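Local coordinates for protein luciferase-like enzymeAMP-CoA-ligase (Zophobas atratus, PDB 4W8O) that probably activates carboxylic acids with ATP and joins them to coenzyme A, as a luciferase-like AMP-CoA ligase of the ANL superfamily from a nonluminescent beetle, at residues L329-D338 against K345-T356; S201-S209 against I228-L239. All blocks are in the same frame, centred on the assembly; numbering follows the deposited sequence.

Contact 1: residues L329-D338 against K345-T356; sequences LLSIFHPEDD and KVGSCGKVSPRT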
loop_
_atom_site.group_PDB
_atom_site.type_symbol
_atom_site.label_atom_id
_atom_site.label_comp_id
_atom_site.label_asym_id
_atom_site.label_seq_id
_atom_site.Cartn_x
_atom_site.Cartn_y
_atom_site.Cartn_z
ATOM N N LEU A 329 -7.032 1.828 4.885
ATOM C CA LEU A 329 -7.072 2.750 6.013
ATOM C C LEU A 329 -8.443 2.746 6.696
ATOM O O LEU A 329 -9.466 2.905 6.040
ATOM C CB LEU A 329 -6.717 4.156 5.521
ATOM C CG LEU A 329 -6.308 5.224 6.529
ATOM C CD1 LEU A 329 -5.271 4.724 7.515
ATOM C CD2 LEU A 329 -5.776 6.429 5.766
ATOM N N LEU A 330 -8.443 2.553 8.014
ATOM C CA LEU A 330 -9.668 2.386 8.800
ATOM C C LEU A 330 -9.974 3.576 9.696
ATOM O O LEU A 330 -11.137 3.952 9.866
ATOM C CB LEU A 330 -9.568 1.128 9.661
ATOM C CG LEU A 330 -9.700 -0.184 8.896
ATOM C CD1 LEU A 330 -9.550 -1.354 9.859
ATOM C CD2 LEU A 330 -11.030 -0.238 8.144
ATOM N N SER A 331 -8.942 4.141 10.310
ATOM C CA SER A 331 -9.114 5.368 11.074
ATOM C C SER A 331 -7.900 6.260 10.957
ATOM O O SER A 331 -6.771 5.780 10.845
ATOM C CB SER A 331 -9.439 5.063 12.539
ATOM O OG SER A 331 -8.400 4.337 13.166
ATOM N N ILE A 332 -8.164 7.563 10.978
ATOM C CA ILE A 332 -7.148 8.609 10.862
ATOM C C ILE A 332 -7.836 9.964 11.075
ATOM O O ILE A 332 -9.023 10.097 10.799
ATOM C CB ILE A 332 -6.456 8.579 9.479
ATOM C CG1 ILE A 332 -5.272 9.548 9.435
ATOM C CG2 ILE A 332 -7.446 8.904 8.373
ATOM C CD1 ILE A 332 -4.282 9.252 8.325
ATOM N N PHE A 333 -7.107 10.965 11.563
ATOM C CA PHE A 333 -7.679 12.316 11.677
ATOM C C PHE A 333 -7.613 13.056 10.341
ATOM O O PHE A 333 -6.587 13.032 9.655
ATOM C CB PHE A 333 -6.949 13.153 12.734
ATOM C CG PHE A 333 -7.334 12.827 14.150
ATOM C CD1 PHE A 333 -8.660 12.892 14.560
ATOM C CD2 PHE A 333 -6.361 12.494 15.088
ATOM C CE1 PHE A 333 -9.015 12.609 15.870
ATOM C CE2 PHE A 333 -6.712 12.207 16.402
ATOM C CZ PHE A 333 -8.043 12.265 16.793
ATOM N N HIS A 334 -8.713 13.707 9.978
ATOM C CA HIS A 334 -8.728 14.610 8.833
ATOM C C HIS A 334 -7.897 15.869 9.158
ATOM O O HIS A 334 -8.089 16.477 10.214
ATOM C CB HIS A 334 -10.165 14.998 8.486
ATOM C CG HIS A 334 -10.301 15.663 7.155
ATOM N ND1 HIS A 334 -9.923 16.967 6.940
ATOM C CD2 HIS A 334 -10.753 15.202 5.966
ATOM C CE1 HIS A 334 -10.149 17.291 5.680
ATOM N NE2 HIS A 334 -10.647 16.235 5.065
ATOM N N PRO A 335 -6.971 16.265 8.257
ATOM C CA PRO A 335 -6.062 17.384 8.550
ATOM C C PRO A 335 -6.752 18.687 8.956
ATOM O O PRO A 335 -6.351 19.301 9.942
ATOM C CB PRO A 335 -5.301 17.578 7.231
ATOM C CG PRO A 335 -5.370 16.265 6.554
ATOM C CD PRO A 335 -6.699 15.681 6.932
ATOM N N GLU A 336 -7.753 19.109 8.188
ATOM C CA GLU A 336 -8.499 20.342 8.477
ATOM C C GLU A 336 -9.669 20.154 9.459
ATOM O O GLU A 336 -9.705 20.799 10.508
ATOM C CB GLU A 336 -9.007 20.963 7.178
ATOM C CG GLU A 336 -9.375 22.432 7.311
ATOM C CD GLU A 336 -10.477 22.848 6.361
ATOM O OE1 GLU A 336 -11.610 22.342 6.509
ATOM O OE2 GLU A 336 -10.215 23.688 5.476
ATOM N N ASP A 337 -10.623 19.290 9.107
ATOM C CA ASP A 337 -11.818 19.030 9.933
ATOM C C ASP A 337 -11.513 18.612 11.375
ATOM O O ASP A 337 -12.273 18.947 12.279
ATOM C CB ASP A 337 -12.703 17.942 9.303
ATOM C CG ASP A 337 -13.114 18.256 7.870
ATOM O OD1 ASP A 337 -13.201 19.443 7.503
ATOM O OD2 ASP A 337 -13.345 17.300 7.106
ATOM N N ASP A 338 -10.428 17.862 11.582
ATOM C CA ASP A 338 -10.044 17.395 12.924
ATOM C C ASP A 338 -8.811 18.116 13.504
ATOM O O ASP A 338 -8.195 17.623 14.456
ATOM C CB ASP A 338 -9.792 15.872 12.907
ATOM C CG ASP A 338 -11.022 15.069 12.497
ATOM O OD1 ASP A 338 -12.150 15.492 12.812
ATOM O OD2 ASP A 338 -10.859 14.002 11.866
ATOM N N LYS A 345 -6.220 14.852 21.461
ATOM C CA LYS A 345 -6.643 13.484 21.762
ATOM C C LYS A 345 -5.604 12.426 21.358
ATOM O O LYS A 345 -5.856 11.575 20.499
ATOM C CB LYS A 345 -8.001 13.220 21.084
ATOM C CG LYS A 345 -8.947 12.347 21.893
ATOM C CD LYS A 345 -10.390 12.817 21.773
ATOM C CE LYS A 345 -10.980 13.107 23.142
ATOM N NZ LYS A 345 -12.410 13.497 23.059
ATOM N N VAL A 346 -4.436 12.483 21.995
ATOM C CA VAL A 346 -3.411 11.445 21.837
ATOM C C VAL A 346 -3.705 10.418 22.951
ATOM O O VAL A 346 -4.265 10.805 23.970
ATOM C CB VAL A 346 -1.986 12.039 21.970
ATOM C CG1 VAL A 346 -0.922 11.043 21.526
ATOM C CG2 VAL A 346 -1.861 13.332 21.165
ATOM N N GLY A 347 -3.401 9.126 22.783
ATOM C CA GLY A 347 -2.910 8.524 21.549
ATOM C C GLY A 347 -3.971 7.623 20.955
ATOM O O GLY A 347 -3.999 6.419 21.210
ATOM N N SER A 348 -4.860 8.227 20.177
ATOM C CA SER A 348 -5.898 7.494 19.458
ATOM C C SER A 348 -5.409 7.216 18.039
ATOM O O SER A 348 -4.395 7.758 17.618
ATOM C CB SER A 348 -7.183 8.322 19.409
ATOM O OG SER A 348 -7.051 9.414 18.513
ATOM N N CYS A 349 -6.149 6.380 17.318
ATOM C CA CYS A 349 -5.896 6.086 15.902
ATOM C C CYS A 349 -6.660 7.034 14.968
ATOM O O CYS A 349 -6.685 6.827 13.752
ATOM C CB CYS A 349 -6.317 4.652 15.591
ATOM S SG CYS A 349 -5.427 3.409 16.540
ATOM N N GLY A 350 -7.279 8.068 15.535
ATOM C CA GLY A 350 -8.055 9.031 14.766
ATOM C C GLY A 350 -9.515 8.637 14.745
ATOM O O GLY A 350 -9.980 7.878 15.598
ATOM N N LYS A 351 -10.231 9.159 13.757
ATOM C CA LYS A 351 -11.638 8.842 13.548
ATOM C C LYS A 351 -11.801 8.012 12.280
ATOM O O LYS A 351 -10.936 8.042 11.402
ATOM C CB LYS A 351 -12.446 10.132 13.432
ATOM C CG LYS A 351 -12.243 11.090 14.603
ATOM C CD LYS A 351 -13.068 12.354 14.453
ATOM C CE LYS A 351 -14.557 12.059 14.511
ATOM N NZ LYS A 351 -15.344 13.306 14.706
ATOM N N VAL A 352 -12.929 7.307 12.188
ATOM C CA VAL A 352 -13.212 6.385 11.079
ATOM C C VAL A 352 -13.071 7.070 9.722
ATOM O O VAL A 352 -13.435 8.229 9.565
ATOM C CB VAL A 352 -14.620 5.765 11.194
ATOM C CG1 VAL A 352 -14.892 4.826 10.029
ATOM C CG2 VAL A 352 -14.763 4.996 12.504
ATOM N N SER A 353 -12.509 6.348 8.756
ATOM C CA SER A 353 -12.259 6.892 7.424
ATOM C C SER A 353 -13.563 7.042 6.616
ATOM O O SER A 353 -14.580 6.430 6.956
ATOM C CB SER A 353 -11.247 6.008 6.681
ATOM O OG SER A 353 -11.574 4.642 6.831
ATOM N N PRO A 354 -13.535 7.862 5.545
ATOM C CA PRO A 354 -14.764 8.084 4.766
ATOM C C PRO A 354 -15.363 6.789 4.227
ATOM O O PRO A 354 -14.627 5.846 3.916
ATOM C CB PRO A 354 -14.309 8.988 3.608
ATOM C CG PRO A 354 -13.041 9.608 4.065
ATOM C CD PRO A 354 -12.398 8.643 5.020
ATOM N N ARG A 355 -16.693 6.754 4.160
ATOM C CA ARG A 355 -17.446 5.635 3.602
ATOM C C ARG A 355 -17.106 4.295 4.252
ATOM O O ARG A 355 -17.189 3.250 3.611
ATOM C CB ARG A 355 -17.267 5.584 2.075
ATOM C CG ARG A 355 -18.171 6.573 1.347
ATOM C CD ARG A 355 -18.030 6.491 -0.164
ATOM N NE ARG A 355 -18.405 5.192 -0.692
ATOM C CZ ARG A 355 -19.623 4.840 -1.093
ATOM N NH1 ARG A 355 -20.647 5.688 -1.031
ATOM N NH2 ARG A 355 -19.816 3.615 -1.560
ATOM N N THR A 356 -16.744 4.338 5.535
ATOM C CA THR A 356 -16.386 3.161 6.310
ATOM C C THR A 356 -17.284 3.071 7.546
ATOM O O THR A 356 -17.611 4.097 8.162
ATOM C CB THR A 356 -14.914 3.239 6.759
ATOM O OG1 THR A 356 -14.062 3.290 5.606
ATOM C CG2 THR A 356 -14.526 2.046 7.624
HETATM O O HOH W 1 -11.397 10.083 9.387
#
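Leu329 and Leu330 both offer their carbonyls to Ser353. Ser353 OG donates to Leu329 O at 2.8 Å, standing above that carbonyl plane, while Ser353 N bonds Leu330 O at 3.0 Å. Ser331 pairs with Val352 as an antiparallel non-hydrogen-bonded pair, and its OG, lying between backbone N and carbonyl carbon (chi1 61°), turns onto Cys349 O at 3.1 Å. Ile332 N meets Lys351 O in a nearly straight bond (2.8 Å, 169°). Gly350 CA sits over the Phe333 ring, 3.6 Å from its centroid and 2° off the normal, a CH-pi contact. The close backbone approach goes with the lack of a CB on Gly350, where one would clash with Ile332 C and Phe333 N. Lys351 CG comes obliquely to Phe333 CE1 at 3.8 Å. With only an alanine in place of Phe333, Gly350 CA would probably lose its aromatic cover and Lys351 CG its neighbour. Asp338 OD1 lies 3.7 Å from Lys351 CD but 4.3 Å from Lys351 NZ, too far for a salt bridge; His334 N donates to Asp338 OD2. Strand 328-332 lies between edge strand 351-352 and strand 317-324, where Leu330 and Ser331 form a classic bulge opposite Tyr322; helix 339-342 packs on Phe333.

Contact 2: residues S201-S209 against I228-L239; sequences SFLQIVETS and ITGMAILGRTFL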
loop_
_atom_site.group_PDB
_atom_site.type_symbol
_atom_site.label_atom_id
_atom_site.label_comp_id
_atom_site.label_asym_id
_atom_site.label_seq_id
_atom_site.Cartn_x
_atom_site.Cartn_y
_atom_site.Cartn_z
ATOM N N SER A 201 -12.397 -3.078 -5.185
ATOM C CA SER A 201 -11.998 -2.963 -3.789
ATOM C C SER A 201 -10.658 -2.247 -3.633
ATOM O O SER A 201 -10.525 -1.382 -2.771
ATOM C CB SER A 201 -12.021 -4.316 -3.069
ATOM O OG SER A 201 -10.886 -5.114 -3.334
ATOM N N PHE A 202 -9.677 -2.562 -4.474
ATOM C CA PHE A 202 -8.391 -1.888 -4.356
ATOM C C PHE A 202 -8.506 -0.408 -4.696
ATOM O O PHE A 202 -7.923 0.440 -4.017
ATOM C CB PHE A 202 -7.287 -2.520 -5.207
ATOM C CG PHE A 202 -5.924 -1.979 -4.869
ATOM C CD1 PHE A 202 -5.305 -2.340 -3.683
ATOM C CD2 PHE A 202 -5.297 -1.060 -5.688
ATOM C CE1 PHE A 202 -4.066 -1.825 -3.332
ATOM C CE2 PHE A 202 -4.064 -0.541 -5.348
ATOM C CZ PHE A 202 -3.448 -0.917 -4.165
ATOM N N LEU A 203 -9.252 -0.091 -5.749
ATOM C CA LEU A 203 -9.464 1.298 -6.109
ATOM C C LEU A 203 -10.188 2.082 -5.004
ATOM O O LEU A 203 -9.979 3.293 -4.873
ATOM C CB LEU A 203 -10.205 1.405 -7.445
ATOM C CG LEU A 203 -9.294 1.133 -8.651
ATOM C CD1 LEU A 203 -10.103 1.083 -9.934
ATOM C CD2 LEU A 203 -8.198 2.187 -8.752
ATOM N N GLN A 204 -11.012 1.406 -4.202
ATOM C CA GLN A 204 -11.623 2.068 -3.043
ATOM C C GLN A 204 -10.655 2.251 -1.884
ATOM O O GLN A 204 -10.771 3.221 -1.140
ATOM C CB GLN A 204 -12.907 1.367 -2.592
ATOM C CG GLN A 204 -14.084 1.621 -3.526
ATOM C CD GLN A 204 -14.252 3.102 -3.892
ATOM O OE1 GLN A 204 -14.576 3.930 -3.038
ATOM N NE2 GLN A 204 -14.020 3.437 -5.161
ATOM N N ILE A 205 -9.691 1.347 -1.725
ATOM C CA ILE A 205 -8.621 1.595 -0.758
ATOM C C ILE A 205 -7.935 2.913 -1.133
ATOM O O ILE A 205 -7.678 3.759 -0.275
ATOM C CB ILE A 205 -7.570 0.465 -0.722
ATOM C CG1 ILE A 205 -8.188 -0.796 -0.115
ATOM C CG2 ILE A 205 -6.348 0.912 0.079
ATOM C CD1 ILE A 205 -7.334 -2.039 -0.231
ATOM N N VAL A 206 -7.646 3.062 -2.424
ATOM C CA VAL A 206 -6.958 4.230 -2.946
ATOM C C VAL A 206 -7.835 5.486 -2.838
ATOM O O VAL A 206 -7.379 6.526 -2.372
ATOM C CB VAL A 206 -6.537 4.020 -4.420
ATOM C CG1 VAL A 206 -6.015 5.313 -5.023
ATOM C CG2 VAL A 206 -5.490 2.914 -4.523
ATOM N N GLU A 207 -9.091 5.376 -3.261
ATOM C CA GLU A 207 -9.979 6.529 -3.273
ATOM C C GLU A 207 -10.356 6.971 -1.855
ATOM O O GLU A 207 -10.416 8.170 -1.579
ATOM C CB GLU A 207 -11.226 6.250 -4.123
ATOM C CG GLU A 207 -11.699 7.488 -4.851
ATOM C CD GLU A 207 -12.856 7.243 -5.801
ATOM O OE1 GLU A 207 -13.175 6.077 -6.126
ATOM O OE2 GLU A 207 -13.442 8.248 -6.230
ATOM N N THR A 208 -10.584 6.009 -0.960
ATOM C CA THR A 208 -10.883 6.315 0.437
ATOM C C THR A 208 -9.715 7.057 1.087
ATOM O O THR A 208 -9.926 8.021 1.823
ATOM C CB THR A 208 -11.212 5.034 1.238
ATOM O OG1 THR A 208 -12.429 4.462 0.735
ATOM C CG2 THR A 208 -11.359 5.318 2.737
ATOM N N SER A 209 -8.490 6.627 0.796
ATOM C CA SER A 209 -7.303 7.306 1.324
ATOM C C SER A 209 -7.193 8.766 0.822
ATOM O O SER A 209 -6.757 9.651 1.561
ATOM C CB SER A 209 -6.017 6.493 1.044
ATOM O OG SER A 209 -5.567 6.591 -0.300
ATOM N N ILE A 228 1.032 -3.275 1.972
ATOM C CA ILE A 228 -0.133 -2.488 1.582
ATOM C C ILE A 228 0.206 -1.004 1.430
ATOM O O ILE A 228 -0.237 -0.370 0.491
ATOM C CB ILE A 228 -1.300 -2.692 2.580
ATOM C CG1 ILE A 228 -2.576 -1.967 2.126
ATOM C CG2 ILE A 228 -0.922 -2.223 3.972
ATOM C CD1 ILE A 228 -3.223 -2.549 0.896
ATOM N N THR A 229 1.006 -0.450 2.334
ATOM C CA THR A 229 1.344 0.975 2.258
ATOM C C THR A 229 2.094 1.337 0.970
ATOM O O THR A 229 1.827 2.378 0.358
ATOM C CB THR A 229 2.168 1.420 3.468
ATOM O OG1 THR A 229 3.295 0.546 3.621
ATOM C CG2 THR A 229 1.323 1.373 4.726
ATOM N N GLY A 230 3.032 0.492 0.555
ATOM C CA GLY A 230 3.738 0.717 -0.702
ATOM C C GLY A 230 2.781 0.816 -1.892
ATOM O O GLY A 230 2.814 1.782 -2.652
ATOM N N MET A 231 1.931 -0.195 -2.042
ATOM C CA MET A 231 0.982 -0.264 -3.153
ATOM C C MET A 231 -0.077 0.824 -3.067
ATOM O O MET A 231 -0.436 1.415 -4.086
ATOM C CB MET A 231 0.288 -1.641 -3.189
ATOM C CG MET A 231 1.161 -2.760 -3.724
ATOM S SD MET A 231 1.575 -2.529 -5.465
ATOM C CE MET A 231 -0.025 -2.710 -6.249
ATOM N N ALA A 232 -0.585 1.080 -1.861
ATOM C CA ALA A 232 -1.597 2.113 -1.675
ATOM C C ALA A 232 -1.035 3.525 -1.956
ATOM O O ALA A 232 -1.740 4.374 -2.525
ATOM C CB ALA A 232 -2.218 2.026 -0.286
ATOM N N ILE A 233 0.226 3.774 -1.586
ATOM C CA ILE A 233 0.845 5.079 -1.869
ATOM C C ILE A 233 1.005 5.259 -3.384
ATOM O O ILE A 233 0.667 6.304 -3.923
ATOM C CB ILE A 233 2.175 5.286 -1.111
ATOM C CG1 ILE A 233 1.909 5.503 0.383
ATOM C CG2 ILE A 233 2.934 6.492 -1.647
ATOM C CD1 ILE A 233 3.134 5.327 1.256
ATOM N N LEU A 234 1.474 4.231 -4.078
ATOM C CA LEU A 234 1.582 4.310 -5.530
ATOM C C LEU A 234 0.223 4.672 -6.159
ATOM O O LEU A 234 0.124 5.632 -6.924
ATOM C CB LEU A 234 2.127 2.999 -6.108
ATOM C CG LEU A 234 2.291 2.926 -7.640
ATOM C CD1 LEU A 234 3.437 1.999 -8.041
ATOM C CD2 LEU A 234 1.008 2.497 -8.351
ATOM N N GLY A 235 -0.813 3.909 -5.829
ATOM C CA GLY A 235 -2.158 4.184 -6.331
ATOM C C GLY A 235 -2.633 5.601 -6.044
ATOM O O GLY A 235 -3.171 6.276 -6.924
ATOM N N ARG A 236 -2.406 6.041 -4.808
ATOM C CA ARG A 236 -2.818 7.361 -4.338
ATOM C C ARG A 236 -2.073 8.509 -5.034
ATOM O O ARG A 236 -2.671 9.543 -5.302
ATOM C CB ARG A 236 -2.660 7.447 -2.806
ATOM C CG ARG A 236 -2.816 8.823 -2.194
ATOM C CD ARG A 236 -4.194 9.429 -2.417
ATOM N NE ARG A 236 -4.237 10.781 -1.856
ATOM C CZ ARG A 236 -3.747 11.869 -2.451
ATOM N NH1 ARG A 236 -3.181 11.810 -3.653
ATOM N NH2 ARG A 236 -3.826 13.035 -1.836
ATOM N N THR A 237 -0.785 8.336 -5.332
ATOM C CA THR A 237 -0.040 9.394 -6.022
ATOM C C THR A 237 -0.437 9.490 -7.497
ATOM O O THR A 237 -0.496 10.591 -8.057
ATOM C CB THR A 237 1.493 9.237 -5.902
ATOM O OG1 THR A 237 1.905 7.979 -6.436
ATOM C CG2 THR A 237 1.945 9.362 -4.447
ATOM N N PHE A 238 -0.697 8.346 -8.126
ATOM C CA PHE A 238 -1.221 8.335 -9.494
ATOM C C PHE A 238 -2.544 9.101 -9.571
ATOM O O PHE A 238 -2.763 9.867 -10.505
ATOM C CB PHE A 238 -1.433 6.904 -9.992
ATOM C CG PHE A 238 -0.255 6.328 -10.722
ATOM C CD1 PHE A 238 0.908 5.984 -10.040
ATOM C CD2 PHE A 238 -0.316 6.102 -12.090
ATOM C CE1 PHE A 238 1.991 5.445 -10.710
ATOM C CE2 PHE A 238 0.765 5.561 -12.767
ATOM C CZ PHE A 238 1.920 5.234 -12.080
ATOM N N LEU A 239 -3.394 8.914 -8.560
ATOM C CA LEU A 239 -4.770 9.397 -8.582
ATOM C C LEU A 239 -4.896 10.880 -8.910
ATOM O O LEU A 239 -5.803 11.258 -9.644
ATOM C CB LEU A 239 -5.466 9.093 -7.247
ATOM C CG LEU A 239 -6.954 9.469 -7.140
ATOM C CD1 LEU A 239 -7.699 8.459 -6.278
ATOM C CD2 LEU A 239 -7.151 10.871 -6.585
HETATM O O HOH W 2 -4.683 11.453 0.995
HETATM O O HOH W 3 -3.058 5.406 -0.151
#
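Val206 and Gly235 mark the closest approach between these two helices, whose axes come within 8.8 Å at a signed crossing angle of -69°. Val206 CG1, anti to its own backbone nitrogen (chi1 171°), reaches over the backbone of the second helix to lie 3.5 Å from Gly235 C. A CB on Gly235 would fall in clashing range of Val206 CG2, so the close passage depends on the absence of a side chain there. The same CG1 meets Leu239 CD1 at 3.8 Å, one turn further along.

Toward the start of both helices, Phe202 presents its ring edge: CZ is 3.9 Å from Met231 CB, the two side chains crossing at about a right angle, and Met231 O lies near the ring plane. Ile205 divides its branches, CD1 going to Ile228 CD1 and CG2 to Ala232 CB, each at 4.3 Å.

Polar links run through water, as no direct hydrogen bond joins the helices. One water donates to Ser209 O and accepts from Arg236 NE at 3.0 Å; another donates to Ser209 OG and, weakly, to Ala232 O. Ser209 OG itself donates to Val206 O within its helix and packs against the Arg236 aliphatic chain, whose guanidinium forms a salt bridge with Asp240.

Ile228 and Ala232 also line the site of a bound polyether, probably from the crystallisation liquor, that may mark a pocket. Around the crossing, strand 179-184 meets Phe202, Ile228 and Met231 through Phe183, helix 20-30 touches Leu203, Phe238 and Leu239, and strand 218-221 lies against Ile233 and Thr237.

From the N terminus, contact 2 comes first: segments 201-209 and 228-239 close a loop of 18 residues that contains strand 218-221. Contact 1 follows, closing a much shorter connection of six residues, four of them in helix 339-342. The two are in series along the chain, neither nesting nor crossing. Their centres lie about 17 Å apart, yet they touch where Thr208 CG2 packs 3.5 Å from Pro354 O. Contact 2 brings together helices bordering the eight-stranded and nine-stranded mixed sheets; contact 1 completes one edge of the latter. Both supply residues to the possible pocket marked by the polyether, Leu329 from contact 1 and Ile228, Thr229 and Ala232 from contact 2.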